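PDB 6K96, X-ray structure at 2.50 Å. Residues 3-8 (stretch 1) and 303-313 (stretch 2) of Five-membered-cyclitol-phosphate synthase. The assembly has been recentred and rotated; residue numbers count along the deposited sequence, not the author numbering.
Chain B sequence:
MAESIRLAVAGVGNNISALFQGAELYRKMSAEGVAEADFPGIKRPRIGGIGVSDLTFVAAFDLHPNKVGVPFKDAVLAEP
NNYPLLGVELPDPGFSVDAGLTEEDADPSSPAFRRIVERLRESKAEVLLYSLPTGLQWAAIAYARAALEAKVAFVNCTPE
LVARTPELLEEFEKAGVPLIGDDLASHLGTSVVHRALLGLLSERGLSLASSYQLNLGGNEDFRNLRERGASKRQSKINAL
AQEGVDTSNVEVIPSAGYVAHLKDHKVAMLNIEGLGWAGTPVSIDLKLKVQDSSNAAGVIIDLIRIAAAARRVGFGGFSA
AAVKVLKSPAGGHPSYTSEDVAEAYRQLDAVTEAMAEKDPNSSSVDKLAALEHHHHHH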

# COMPACT_ATOMS: atom_id res chain seq x y z
N GLU B 3 -29.16 -34.39 8.01
CA GLU B 3 -28.68 -35.74 7.55
C GLU B 3 -27.30 -35.62 6.88
O GLU B 3 -27.22 -35.14 5.73
CB GLU B 3 -29.71 -36.40 6.64
CG GLU B 3 -29.12 -37.33 5.57
CD GLU B 3 -28.72 -38.76 5.93
OE1 GLU B 3 -28.22 -38.98 7.06
OE2 GLU B 3 -28.90 -39.65 5.03
N SER B 4 -26.28 -36.11 7.58
CA SER B 4 -24.85 -35.73 7.39
C SER B 4 -24.30 -36.39 6.11
O SER B 4 -24.65 -37.56 5.85
CB SER B 4 -24.08 -36.11 8.64
OG SER B 4 -22.78 -35.55 8.65
N ILE B 5 -23.51 -35.64 5.34
CA ILE B 5 -22.75 -36.15 4.15
C ILE B 5 -21.62 -37.09 4.60
O ILE B 5 -20.74 -36.64 5.36
CB ILE B 5 -22.09 -35.03 3.33
CG1 ILE B 5 -23.08 -34.01 2.76
CG2 ILE B 5 -21.26 -35.67 2.24
CD1 ILE B 5 -22.38 -32.76 2.20
N ARG B 6 -21.60 -38.32 4.08
CA ARG B 6 -20.49 -39.27 4.25
C ARG B 6 -19.46 -38.98 3.14
O ARG B 6 -19.71 -39.28 1.93
CB ARG B 6 -21.07 -40.70 4.30
CG ARG B 6 -22.07 -40.95 5.42
CD ARG B 6 -22.90 -42.22 5.29
NE ARG B 6 -23.76 -42.24 4.11
CZ ARG B 6 -25.06 -41.87 4.03
NH1 ARG B 6 -25.71 -41.39 5.08
NH2 ARG B 6 -25.70 -41.95 2.87
N LEU B 7 -18.33 -38.36 3.51
CA LEU B 7 -17.46 -37.63 2.57
C LEU B 7 -16.09 -38.30 2.53
O LEU B 7 -15.49 -38.51 3.58
CB LEU B 7 -17.37 -36.15 2.98
CG LEU B 7 -16.51 -35.27 2.06
CD1 LEU B 7 -17.21 -34.99 0.75
CD2 LEU B 7 -16.14 -33.97 2.77
N ALA B 8 -15.68 -38.65 1.31
CA ALA B 8 -14.42 -39.36 1.01
C ALA B 8 -13.47 -38.36 0.37
O ALA B 8 -13.97 -37.43 -0.31
CB ALA B 8 -14.67 -40.54 0.13
N LEU B 303 -19.91 -27.01 -3.26
CA LEU B 303 -19.88 -28.12 -4.24
C LEU B 303 -20.21 -29.47 -3.57
O LEU B 303 -20.96 -30.24 -4.17
CB LEU B 303 -18.50 -28.17 -4.93
CG LEU B 303 -18.14 -26.96 -5.78
CD1 LEU B 303 -16.81 -27.20 -6.45
CD2 LEU B 303 -19.19 -26.65 -6.81
N ILE B 304 -19.63 -29.79 -2.41
CA ILE B 304 -19.86 -31.14 -1.82
C ILE B 304 -21.33 -31.28 -1.43
O ILE B 304 -21.84 -32.40 -1.46
CB ILE B 304 -18.96 -31.50 -0.63
CG1 ILE B 304 -19.08 -30.47 0.49
CG2 ILE B 304 -17.54 -31.72 -1.09
CD1 ILE B 304 -18.13 -30.72 1.62
N ARG B 305 -21.98 -30.19 -1.04
CA ARG B 305 -23.41 -30.26 -0.66
C ARG B 305 -24.22 -30.31 -1.95
O ARG B 305 -25.29 -30.98 -1.95
CB ARG B 305 -23.86 -29.10 0.22
CG ARG B 305 -23.41 -29.14 1.68
CD ARG B 305 -22.91 -27.78 2.16
NE ARG B 305 -23.88 -26.79 2.58
CZ ARG B 305 -23.72 -25.46 2.51
NH1 ARG B 305 -22.63 -24.89 2.01
NH2 ARG B 305 -24.65 -24.66 2.95
N ILE B 306 -23.77 -29.62 -3.01
CA ILE B 306 -24.51 -29.66 -4.30
C ILE B 306 -24.51 -31.12 -4.74
O ILE B 306 -25.58 -31.63 -5.10
CB ILE B 306 -23.95 -28.72 -5.36
CG1 ILE B 306 -23.96 -27.25 -4.93
CG2 ILE B 306 -24.76 -28.88 -6.64
CD1 ILE B 306 -23.07 -26.38 -5.80
N ALA B 307 -23.35 -31.75 -4.59
CA ALA B 307 -23.05 -33.17 -4.89
C ALA B 307 -24.01 -34.08 -4.14
O ALA B 307 -24.82 -34.77 -4.81
CB ALA B 307 -21.62 -33.47 -4.52
N ALA B 308 -23.91 -34.13 -2.81
CA ALA B 308 -24.65 -35.09 -1.95
C ALA B 308 -26.15 -34.93 -2.17
O ALA B 308 -26.80 -35.97 -2.43
CB ALA B 308 -24.25 -34.95 -0.51
N ALA B 309 -26.69 -33.72 -2.12
CA ALA B 309 -28.16 -33.49 -2.19
C ALA B 309 -28.69 -34.00 -3.53
O ALA B 309 -29.76 -34.59 -3.55
CB ALA B 309 -28.50 -32.04 -1.99
N ALA B 310 -27.90 -33.85 -4.59
CA ALA B 310 -28.23 -34.27 -5.97
C ALA B 310 -28.26 -35.80 -6.06
O ALA B 310 -29.22 -36.34 -6.60
CB ALA B 310 -27.24 -33.68 -6.94
N ARG B 311 -27.28 -36.48 -5.47
CA ARG B 311 -27.28 -37.96 -5.40
C ARG B 311 -28.49 -38.48 -4.58
O ARG B 311 -29.07 -39.51 -4.97
CB ARG B 311 -25.93 -38.46 -4.85
CG ARG B 311 -25.81 -39.97 -4.85
CD ARG B 311 -24.44 -40.37 -4.36
NE ARG B 311 -24.33 -41.82 -4.22
CZ ARG B 311 -24.61 -42.49 -3.11
NH1 ARG B 311 -25.03 -41.89 -2.01
NH2 ARG B 311 -24.49 -43.79 -3.12
N ARG B 312 -28.84 -37.82 -3.47
CA ARG B 312 -30.02 -38.16 -2.62
C ARG B 312 -31.30 -38.04 -3.46
O ARG B 312 -32.17 -38.89 -3.33
CB ARG B 312 -30.20 -37.28 -1.38
CG ARG B 312 -28.99 -37.13 -0.46
CD ARG B 312 -29.28 -37.52 0.98
NE ARG B 312 -28.05 -37.47 1.74
CZ ARG B 312 -27.59 -36.41 2.41
NH1 ARG B 312 -26.42 -36.49 3.04
NH2 ARG B 312 -28.28 -35.27 2.43
N VAL B 313 -31.35 -37.07 -4.37
CA VAL B 313 -32.54 -36.77 -5.23
C VAL B 313 -32.37 -37.38 -6.65
O VAL B 313 -33.30 -37.23 -7.47
CB VAL B 313 -32.76 -35.25 -5.18
CG1 VAL B 313 -33.00 -34.59 -6.53
CG2 VAL B 313 -33.89 -34.94 -4.22

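The guanidinium of Arg312 lies against the start of stretch 1 without forming a clear hydrogen bond or a salt bridge to it. Glu3 covers one face of the group, its CG 3.6 Å from CZ of Arg312, so the Glu3 side chain comes closest to the arginine through its aliphatic portion. Its carboxylate is close enough for charge attraction, with Glu3 OE2 4.0 Å from Arg312 NE, but the oxygen sits well out of the guanidinium plane and no N-H points at it. Within stretch 1 the same OE2 forms a long salt bridge with Arg6, 3.6 Å from NH1. The backbone also crowds the arginine: Glu3 O approaches Arg312 NH1 to 3.1 Å, while Ser4 O, 3.5 Å from the same nitrogen, is too poorly angled to bond. Ile5 N lies at the guanidinium edge, 3.8 Å from Arg312 NH1. Arg312 NE and NH1 are hydrogen-bonded elsewhere in the structure.

Beyond this polar end the contact is apolar and buried. Strand 5-8 crosses the helix with an angle of 120° between their N-to-C directions, and the backbones come nearest in register at Ile5 and Ala308, whose CA atoms are 6.5 Å apart. The small side chain of Ala308 points toward the strand, and its CB packs 3.6 Å from Ile5 CG1. Although the CA-to-CB bond of Ile5 points sideways, its m,t rotamer brings the end of the chain nearer the helix. There CD1 of Ile5 lies 3.8 Å from CG of Arg305 and 3.7 Å from O of Ile304, a carbonyl already engaged by Ala308 N in the helical hydrogen-bond pattern. Two residues along the strand, Leu7, unlike Ile5, points toward the helix, placing its CD1 3.8 Å from CG2 of Ile304. Ile304, Ala308 and Arg312, spaced four apart, thus present successive helical turns to the strand and its preceding loop.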